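Local coordinates for protein 5-oxopent-3-ene-1,2,5-tricarboxylate decarboxylase (Exiguobacterium antarcticum B7, PDB 6IYM) that belongs to the fumarylacetoacetate hydrolase family and binds a magnesium ion through three carboxylates in a beta-rich domain, at residues Ile73-Asn78 with Gly92-Phe97; Glu124-Ile129 with Val236-Thr241; Asn154-Arg159 with Asp175-Phe180. All coordinates share one frame; numbering follows the deposited sequence.

Interaction 1 (Ile73-Asn78 with Gly92-Phe97); sequences ICVGKN and GKFVLF
Phe97 lies against Cys74 across two antiparallel strand ends. CB leads to a CG set between the backbone N and the carbonyl carbon (chi1 49°), a rotation that swings the ring back over the partner strand. There CG and CD1 pass above the carbonyl O of Cys74, which sits over one ring face near the rim. Farther along the same face CD2 and CE2 meet Cys74 CB; the CE2 to CB distance of 3.2 Å is unusually short, and the sulfur stands 5.0 Å from the ring centroid in an oblique sulfur-aromatic contact. At the tip, CZ nears the carbonyl O of Val75, and CE1 reaches Gly76 CA at 3.8 Å. Cysteine is slim enough to lie beneath an aromatic ring, and at Gly76 a CB would collide with Val95. The backbone frame is a short antiparallel ladder in the mixed sheet of the fumarylacetoacetate hydrolase-type domain, where the nearest atoms of the Phe97 side chain come within about 4 Å of the magnesium ion. Cys74 and Phe97 form its hydrogen-bonded pair, with Cys74 N to Phe97 O 2.7 Å and Phe97 N to Cys74 O 2.9 Å; Val75 and Leu96 form the non-hydrogen-bonded one. Gly76 N adds a further bond to Val95 O as the strands give way to loops. On the face carrying Val75 and Leu96 the contacts are apolar: Leu96 CD2 lies 3.8 Å from Ile73 CG2, and Phe94 CE1 touches both methyls of Val75. Val225 of helix 218-225 packs on Phe94 and Leu96, and His165 of the second subunit hydrogen-bonds to Phe94 O.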
loop_
_atom_site.group_PDB
_atom_site.type_symbol
_atom_site.label_atom_id
_atom_site.label_comp_id
_atom_site.label_asym_id
_atom_site.label_seq_id
_atom_site.Cartn_x
_atom_site.Cartn_y
_atom_site.Cartn_z
ATOM N N ILE A 73 5.345 4.684 -0.807
ATOM C CA ILE A 73 5.596 5.144 0.590
ATOM C C ILE A 73 5.981 6.613 0.531
ATOM O O ILE A 73 6.903 6.908 -0.242
ATOM C CB ILE A 73 6.679 4.302 1.282
ATOM C CG1 ILE A 73 6.304 2.815 1.292
ATOM C CG2 ILE A 73 6.947 4.847 2.675
ATOM C CD1 ILE A 73 7.446 1.865 1.657
ATOM N N CYS A 74 5.301 7.460 1.323
ATOM C CA CYS A 74 5.395 8.936 1.263
ATOM C C CYS A 74 5.800 9.527 2.616
ATOM O O CYS A 74 5.215 9.153 3.647
ATOM C CB CYS A 74 4.056 9.538 0.860
ATOM S SG CYS A 74 3.537 9.082 -0.821
ATOM N N VAL A 75 6.752 10.457 2.575
ATOM C CA VAL A 75 7.230 11.231 3.744
ATOM C C VAL A 75 6.365 12.481 3.866
ATOM O O VAL A 75 6.001 13.038 2.818
ATOM C CB VAL A 75 8.728 11.557 3.603
ATOM C CG1 VAL A 75 9.222 12.414 4.773
ATOM C CG2 VAL A 75 9.533 10.267 3.505
ATOM N N GLY A 76 6.058 12.908 5.093
ATOM C CA GLY A 76 5.325 14.168 5.359
ATOM C C GLY A 76 6.246 15.380 5.189
ATOM O O GLY A 76 7.195 15.314 4.394
ATOM N N LYS A 77 6.020 16.461 5.925
ATOM C CA LYS A 77 6.883 17.679 5.884
ATOM C C LYS A 77 8.354 17.260 6.004
ATOM O O LYS A 77 8.742 16.714 7.059
ATOM C CB LYS A 77 6.506 18.624 7.034
ATOM C CG LYS A 77 5.365 19.580 6.737
ATOM C CD LYS A 77 4.197 18.947 6.009
ATOM C CE LYS A 77 3.246 19.972 5.437
ATOM N NZ LYS A 77 2.178 19.326 4.641
ATOM N N ASN A 78 9.151 17.510 4.969
ATOM C CA ASN A 78 10.571 17.110 4.919
ATOM C C ASN A 78 11.453 18.227 4.369
ATOM O O ASN A 78 12.605 17.936 4.058
ATOM C CB ASN A 78 10.768 15.846 4.101
ATOM C CG ASN A 78 12.068 15.160 4.458
ATOM O OD1 ASN A 78 12.497 15.213 5.617
ATOM N ND2 ASN A 78 12.721 14.566 3.473
ATOM N N GLY A 92 8.619 18.548 13.397
ATOM C CA GLY A 92 9.720 17.715 12.880
ATOM C C GLY A 92 9.478 16.232 13.126
ATOM O O GLY A 92 10.470 15.480 13.154
ATOM N N LYS A 93 8.230 15.797 13.317
ATOM C CA LYS A 93 7.904 14.345 13.369
ATOM C C LYS A 93 8.211 13.733 11.993
ATOM O O LYS A 93 8.052 14.452 11.006
ATOM C CB LYS A 93 6.469 14.147 13.859
ATOM C CG LYS A 93 6.324 14.319 15.367
ATOM C CD LYS A 93 4.937 14.114 15.918
ATOM C CE LYS A 93 4.955 13.504 17.303
ATOM N NZ LYS A 93 3.588 13.406 17.862
ATOM N N PHE A 94 8.751 12.504 11.957
ATOM C CA PHE A 94 8.985 11.678 10.741
ATOM C C PHE A 94 7.693 10.953 10.383
ATOM O O PHE A 94 7.356 9.985 11.052
ATOM C CB PHE A 94 10.094 10.647 10.931
ATOM C CG PHE A 94 10.405 9.854 9.686
ATOM C CD1 PHE A 94 10.516 10.488 8.454
ATOM C CD2 PHE A 94 10.641 8.488 9.752
ATOM C CE1 PHE A 94 10.820 9.764 7.310
ATOM C CE2 PHE A 94 10.974 7.770 8.611
ATOM C CZ PHE A 94 11.054 8.408 7.393
ATOM N N VAL A 95 6.968 11.492 9.404
ATOM C CA VAL A 95 5.555 11.149 9.087
ATOM C C VAL A 95 5.605 10.273 7.832
ATOM O O VAL A 95 6.368 10.642 6.891
ATOM C CB VAL A 95 4.711 12.430 8.892
ATOM C CG1 VAL A 95 3.325 12.153 8.336
ATOM C CG2 VAL A 95 4.595 13.226 10.184
ATOM N N LEU A 96 4.922 9.120 7.859
ATOM C CA LEU A 96 4.910 8.147 6.738
ATOM C C LEU A 96 3.461 7.800 6.421
ATOM O O LEU A 96 2.737 7.583 7.342
ATOM C CB LEU A 96 5.704 6.892 7.108
ATOM C CG LEU A 96 7.220 7.028 6.986
ATOM C CD1 LEU A 96 7.938 5.818 7.570
ATOM C CD2 LEU A 96 7.640 7.230 5.533
ATOM N N PHE A 97 3.078 7.807 5.145
ATOM C CA PHE A 97 1.743 7.368 4.653
ATOM C C PHE A 97 1.909 6.830 3.227
ATOM O O PHE A 97 3.040 6.892 2.676
ATOM C CB PHE A 97 0.739 8.518 4.726
ATOM C CG PHE A 97 1.275 9.773 4.109
ATOM C CD1 PHE A 97 1.997 10.674 4.868
ATOM C CD2 PHE A 97 1.094 10.020 2.759
ATOM C CE1 PHE A 97 2.518 11.821 4.290
ATOM C CE2 PHE A 97 1.625 11.160 2.182
ATOM C CZ PHE A 97 2.335 12.057 2.947
#

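Interaction 2 (Glu124-Ile129 with Val236-Thr241); sequences EGELAI and VIATGT. With MG (magnesium ion), chain C.
Ile129 and Ile237 face each other as a hydrogen-bonded antiparallel pair, with Ile129 N to Ile237 O at 2.7 Å and Ile237 N to Ile129 O at 2.8 Å. This is the tightly packed end. Ile129 CD1 presses on Thr239 CG2 at 3.5 Å, the two side chains crossing at about a right angle, while on the other sheet face Ala128 CB meets Val236 CG1; the small alanines Ala128 and Ala238 allow their strands to approach closely. Thr239 ends the ladder by gripping Leu127 O twice, through its backbone N and through OG1. With chi1 at 59°, OG1 lies between the backbone N and the carbonyl carbon, turned to that oxygen, and CG2 is left for the isoleucine.

Toward Gly240 the strands part, and a water bridges them: it accepts from Leu127 N and donates to Thr239 OG1 and Gly240 O. Beyond it the contact becomes polar. Thr241 OG1 donates to Gly125 O at 2.6 Å and is also hydrogen-bonded to Gln207, and Gly240, whose positive phi suits glycine, gives its N-H to Glu126 OE1 from above the carboxylate plane. That bond helps to orient Glu126, whose extended chain brings OE2 to 2.0 Å from the magnesium ion. Glu124 OE2 binds the same ion, and its OE1 forms a salt bridge with Arg159. Two carboxylates so close together are probably made tolerable by the cation between them. Strand 236-238 runs between strands 121-131 and 72-75, with helix 218-225 packed over Ile129, Ile237 and Thr239.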
loop_
_atom_site.group_PDB
_atom_site.type_symbol
_atom_site.label_atom_id
_atom_site.label_comp_id
_atom_site.label_asym_id
_atom_site.label_seq_id
_atom_site.Cartn_x
_atom_site.Cartn_y
_atom_site.Cartn_z
ATOM N N GLU A 124 2.232 18.479 -5.206
ATOM C CA GLU A 124 3.483 18.356 -4.398
ATOM C C GLU A 124 4.532 17.673 -5.275
ATOM O O GLU A 124 4.383 16.476 -5.543
ATOM C CB GLU A 124 3.300 17.512 -3.130
ATOM C CG GLU A 124 2.425 18.137 -2.057
ATOM C CD GLU A 124 2.429 17.453 -0.685
ATOM O OE1 GLU A 124 1.767 17.982 0.213
ATOM O OE2 GLU A 124 3.038 16.366 -0.536
ATOM N N GLY A 125 5.541 18.418 -5.713
ATOM C CA GLY A 125 6.636 17.868 -6.530
ATOM C C GLY A 125 7.646 17.193 -5.652
ATOM O O GLY A 125 7.964 17.769 -4.583
ATOM N N GLU A 126 8.106 15.995 -6.016
ATOM C CA GLU A 126 8.913 15.161 -5.062
ATOM C C GLU A 126 9.953 14.282 -5.771
ATOM O O GLU A 126 9.668 13.735 -6.874
ATOM C CB GLU A 126 7.979 14.304 -4.212
ATOM C CG GLU A 126 6.980 15.089 -3.376
ATOM C CD GLU A 126 6.340 14.367 -2.178
ATOM O OE1 GLU A 126 6.833 13.267 -1.796
ATOM O OE2 GLU A 126 5.384 14.947 -1.575
ATOM N N LEU A 127 11.122 14.140 -5.145
ATOM C CA LEU A 127 12.151 13.151 -5.538
ATOM C C LEU A 127 11.700 11.780 -5.041
ATOM O O LEU A 127 11.374 11.659 -3.854
ATOM C CB LEU A 127 13.489 13.535 -4.910
ATOM C CG LEU A 127 14.616 12.519 -5.084
ATOM C CD1 LEU A 127 14.948 12.331 -6.548
ATOM C CD2 LEU A 127 15.848 12.963 -4.300
ATOM N N ALA A 128 11.664 10.804 -5.931
ATOM C CA ALA A 128 11.264 9.422 -5.632
ATOM C C ALA A 128 12.513 8.555 -5.583
ATOM O O ALA A 128 13.255 8.577 -6.566
ATOM C CB ALA A 128 10.335 8.916 -6.695
ATOM N N ILE A 129 12.724 7.829 -4.481
ATOM C CA ILE A 129 13.727 6.719 -4.396
ATOM C C ILE A 129 13.125 5.425 -4.965
ATOM O O ILE A 129 12.048 4.996 -4.489
ATOM C CB ILE A 129 14.180 6.488 -2.943
ATOM C CG1 ILE A 129 14.682 7.770 -2.276
ATOM C CG2 ILE A 129 15.210 5.368 -2.882
ATOM C CD1 ILE A 129 14.766 7.658 -0.757
ATOM N N VAL A 236 8.784 2.386 -4.192
ATOM C CA VAL A 236 8.904 3.829 -4.555
ATOM C C VAL A 236 8.732 4.643 -3.272
ATOM O O VAL A 236 7.656 4.590 -2.657
ATOM C CB VAL A 236 7.876 4.257 -5.620
ATOM C CG1 VAL A 236 8.042 5.715 -6.035
ATOM C CG2 VAL A 236 7.930 3.372 -6.849
ATOM N N ILE A 237 9.745 5.402 -2.882
ATOM C CA ILE A 237 9.640 6.255 -1.673
ATOM C C ILE A 237 9.634 7.711 -2.127
ATOM O O ILE A 237 10.674 8.179 -2.692
ATOM C CB ILE A 237 10.766 5.911 -0.680
ATOM C CG1 ILE A 237 10.824 4.406 -0.434
ATOM C CG2 ILE A 237 10.581 6.684 0.622
ATOM C CD1 ILE A 237 11.956 3.955 0.443
ATOM N N ALA A 238 8.540 8.416 -1.853
ATOM C CA ALA A 238 8.386 9.847 -2.166
ATOM C C ALA A 238 8.948 10.646 -0.980
ATOM O O ALA A 238 8.428 10.469 0.101
ATOM C CB ALA A 238 6.950 10.148 -2.442
ATOM N N THR A 239 9.969 11.499 -1.188
ATOM C CA THR A 239 10.849 12.008 -0.101
ATOM C C THR A 239 10.415 13.386 0.390
ATOM O O THR A 239 11.214 14.009 1.120
ATOM C CB THR A 239 12.325 11.981 -0.508
ATOM O OG1 THR A 239 12.484 12.780 -1.672
ATOM C CG2 THR A 239 12.821 10.580 -0.806
ATOM N N GLY A 240 9.184 13.794 0.079
ATOM C CA GLY A 240 8.576 15.070 0.512
ATOM C C GLY A 240 8.742 16.148 -0.553
ATOM O O GLY A 240 9.393 15.883 -1.576
ATOM N N THR A 241 8.243 17.347 -0.285
ATOM C CA THR A 241 8.036 18.425 -1.264
ATOM C C THR A 241 8.591 19.729 -0.724
ATOM O O THR A 241 8.497 19.990 0.469
ATOM C CB THR A 241 6.546 18.494 -1.593
ATOM O OG1 THR A 241 6.498 19.145 -2.864
ATOM C CG2 THR A 241 5.717 19.196 -0.535
HETATM MG MG MG C . 3.995 14.625 -0.205
HETATM O O HOH W 1 11.676 15.451 -2.494
#

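Interaction 3 (Asn154-Arg159 with Asp175-Phe180); sequences NDVTAR and DGFCPF. With MG (magnesium ion), chain C.
Val156 and Phe177 supply the main apolar contact: Val156 CG1 sits over one face of the Phe177 ring, 3.9 Å from its centroid and 17° off the normal, a CH-pi arrangement. A branched valine suits this place because its second methyl, CG2, is left to meet Pro179 CD at 3.9 Å. Ala158 CB adds a touch at Phe177 CE2, and Asn154 CB rests on the CB and CG of Pro179, whose ring thus offers different carbons to its two neighbours.

Two backbone hydrogen bonds cross the contact, one of them weak. Asn154 N donates to Pro179 O at 3.1 Å, joining the antiparallel strands 147-158 and 178-186, and Val156 N makes the weak bond to Phe177 O. Between them the chain makes an inverse gamma turn centred on Asp155, a break in the strand that directs this side chain away from 175-180.

Metal, charge and side-chain hydrogen bonds lie on that far side. Asp155, its CG anti to the backbone N (chi1 174°), places OD2 2.1 Å from the magnesium ion, while OD1 forms a salt bridge with Lys99. Thr157 OG1 donates to Asp155 O at 2.9 Å, and Lys172 reaches both Asp155 OD2 and Thr157 OG1.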
loop_
_atom_site.group_PDB
_atom_site.type_symbol
_atom_site.label_atom_id
_atom_site.label_comp_id
_atom_site.label_asym_id
_atom_site.label_seq_id
_atom_site.Cartn_x
_atom_site.Cartn_y
_atom_site.Cartn_z
ATOM N N ASN A 154 4.545 13.295 -8.371
ATOM C CA ASN A 154 3.645 14.404 -7.977
ATOM C C ASN A 154 2.641 13.802 -6.996
ATOM O O ASN A 154 1.744 13.029 -7.439
ATOM C CB ASN A 154 2.997 15.077 -9.189
ATOM C CG ASN A 154 2.308 16.385 -8.852
ATOM O OD1 ASN A 154 2.074 16.702 -7.680
ATOM N ND2 ASN A 154 1.886 17.096 -9.878
ATOM N N ASP A 155 2.800 14.133 -5.714
ATOM C CA ASP A 155 1.935 13.626 -4.619
ATOM C C ASP A 155 0.685 14.487 -4.657
ATOM O O ASP A 155 0.519 15.331 -3.773
ATOM C CB ASP A 155 2.681 13.627 -3.269
ATOM C CG ASP A 155 1.864 13.260 -2.025
ATOM O OD1 ASP A 155 0.735 12.762 -2.171
ATOM O OD2 ASP A 155 2.363 13.500 -0.884
ATOM N N VAL A 156 -0.147 14.306 -5.669
ATOM C CA VAL A 156 -1.410 15.089 -5.812
ATOM C C VAL A 156 -2.284 14.759 -4.587
ATOM O O VAL A 156 -2.311 13.581 -4.175
ATOM C CB VAL A 156 -2.136 14.805 -7.144
ATOM C CG1 VAL A 156 -3.475 15.535 -7.212
ATOM C CG2 VAL A 156 -1.290 15.124 -8.359
ATOM N N THR A 157 -2.949 15.767 -4.016
ATOM C CA THR A 157 -3.599 15.712 -2.693
ATOM C C THR A 157 -4.913 16.508 -2.705
ATOM O O THR A 157 -4.920 17.645 -3.209
ATOM C CB THR A 157 -2.675 16.295 -1.615
ATOM O OG1 THR A 157 -1.403 15.650 -1.577
ATOM C CG2 THR A 157 -3.309 16.244 -0.241
ATOM N N ALA A 158 -5.966 15.943 -2.107
ATOM C CA ALA A 158 -7.234 16.624 -1.786
ATOM C C ALA A 158 -7.123 17.107 -0.344
ATOM O O ALA A 158 -7.320 16.303 0.566
ATOM C CB ALA A 158 -8.399 15.670 -1.962
ATOM N N ARG A 159 -6.808 18.378 -0.144
ATOM C CA ARG A 159 -6.547 18.958 1.203
ATOM C C ARG A 159 -7.778 18.797 2.118
ATOM O O ARG A 159 -7.576 18.640 3.352
ATOM C CB ARG A 159 -6.125 20.421 1.063
ATOM C CG ARG A 159 -4.859 20.621 0.243
ATOM C CD ARG A 159 -3.660 20.000 0.920
ATOM N NE ARG A 159 -2.432 20.193 0.161
ATOM C CZ ARG A 159 -1.256 19.618 0.441
ATOM N NH1 ARG A 159 -1.140 18.799 1.474
ATOM N NH2 ARG A 159 -0.196 19.866 -0.314
ATOM N N ASP A 175 -8.041 8.020 -8.065
ATOM C CA ASP A 175 -7.473 7.713 -9.396
ATOM C C ASP A 175 -6.903 9.026 -9.992
ATOM O O ASP A 175 -7.597 10.048 -9.966
ATOM C CB ASP A 175 -8.496 7.033 -10.314
ATOM C CG ASP A 175 -9.019 5.674 -9.814
ATOM O OD1 ASP A 175 -8.517 5.148 -8.782
ATOM O OD2 ASP A 175 -9.950 5.159 -10.431
ATOM N N GLY A 176 -5.672 8.999 -10.501
ATOM C CA GLY A 176 -5.012 10.147 -11.147
ATOM C C GLY A 176 -4.042 10.857 -10.222
ATOM O O GLY A 176 -3.231 11.641 -10.745
ATOM N N PHE A 177 -4.057 10.572 -8.913
ATOM C CA PHE A 177 -3.352 11.401 -7.899
ATOM C C PHE A 177 -1.860 11.045 -7.764
ATOM O O PHE A 177 -1.235 11.543 -6.788
ATOM C CB PHE A 177 -4.054 11.307 -6.551
ATOM C CG PHE A 177 -5.241 12.220 -6.382
ATOM C CD1 PHE A 177 -5.979 12.650 -7.465
ATOM C CD2 PHE A 177 -5.641 12.596 -5.117
ATOM C CE1 PHE A 177 -7.077 13.485 -7.288
ATOM C CE2 PHE A 177 -6.736 13.430 -4.933
ATOM C CZ PHE A 177 -7.452 13.877 -6.027
ATOM N N CYS A 178 -1.267 10.231 -8.648
ATOM C CA CYS A 178 0.183 9.920 -8.531
ATOM C C CYS A 178 0.874 9.854 -9.891
ATOM O O CYS A 178 1.347 8.795 -10.312
ATOM C CB CYS A 178 0.391 8.642 -7.717
ATOM S SG CYS A 178 2.066 8.527 -7.045
ATOM N N PRO A 179 1.065 11.005 -10.582
ATOM C CA PRO A 179 2.036 11.110 -11.661
ATOM C C PRO A 179 3.383 10.560 -11.218
ATOM O O PRO A 179 3.819 10.880 -10.117
ATOM C CB PRO A 179 2.193 12.618 -11.880
ATOM C CG PRO A 179 0.814 13.137 -11.534
ATOM C CD PRO A 179 0.371 12.281 -10.366
ATOM N N PHE A 180 3.997 9.769 -12.087
ATOM C CA PHE A 180 5.247 9.040 -11.812
ATOM C C PHE A 180 6.043 8.971 -13.105
ATOM O O PHE A 180 5.537 8.427 -14.071
ATOM C CB PHE A 180 4.889 7.674 -11.230
ATOM C CG PHE A 180 6.037 6.717 -11.034
ATOM C CD1 PHE A 180 7.211 7.134 -10.443
ATOM C CD2 PHE A 180 5.866 5.353 -11.261
ATOM C CE1 PHE A 180 8.235 6.228 -10.214
ATOM C CE2 PHE A 180 6.880 4.442 -10.993
ATOM C CZ PHE A 180 8.078 4.885 -10.512
HETATM MG MG MG C . 3.995 14.625 -0.205
#

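The magnesium ion ties the contacts together. Interaction 2 gives it Glu124 and Glu126, and interaction 3 gives it Asp155; their centres lie 12 Å apart, yet Glu124 O is 2.8 Å from Asp155 N, a probable backbone hydrogen bond. Interaction 1 supplies no ligand, but Phe97 borders the site, and its CE2 lies 3.9 Å from Asp155 OD2. Interaction 1 joins interaction 2 through neighbouring strands 72-75 and 236-238, where Ile73 O is 2.7 Å from Ala238 N. All three thus reach one mixed sheet, with interaction 3 nested inside the chain loop closed by interaction 2.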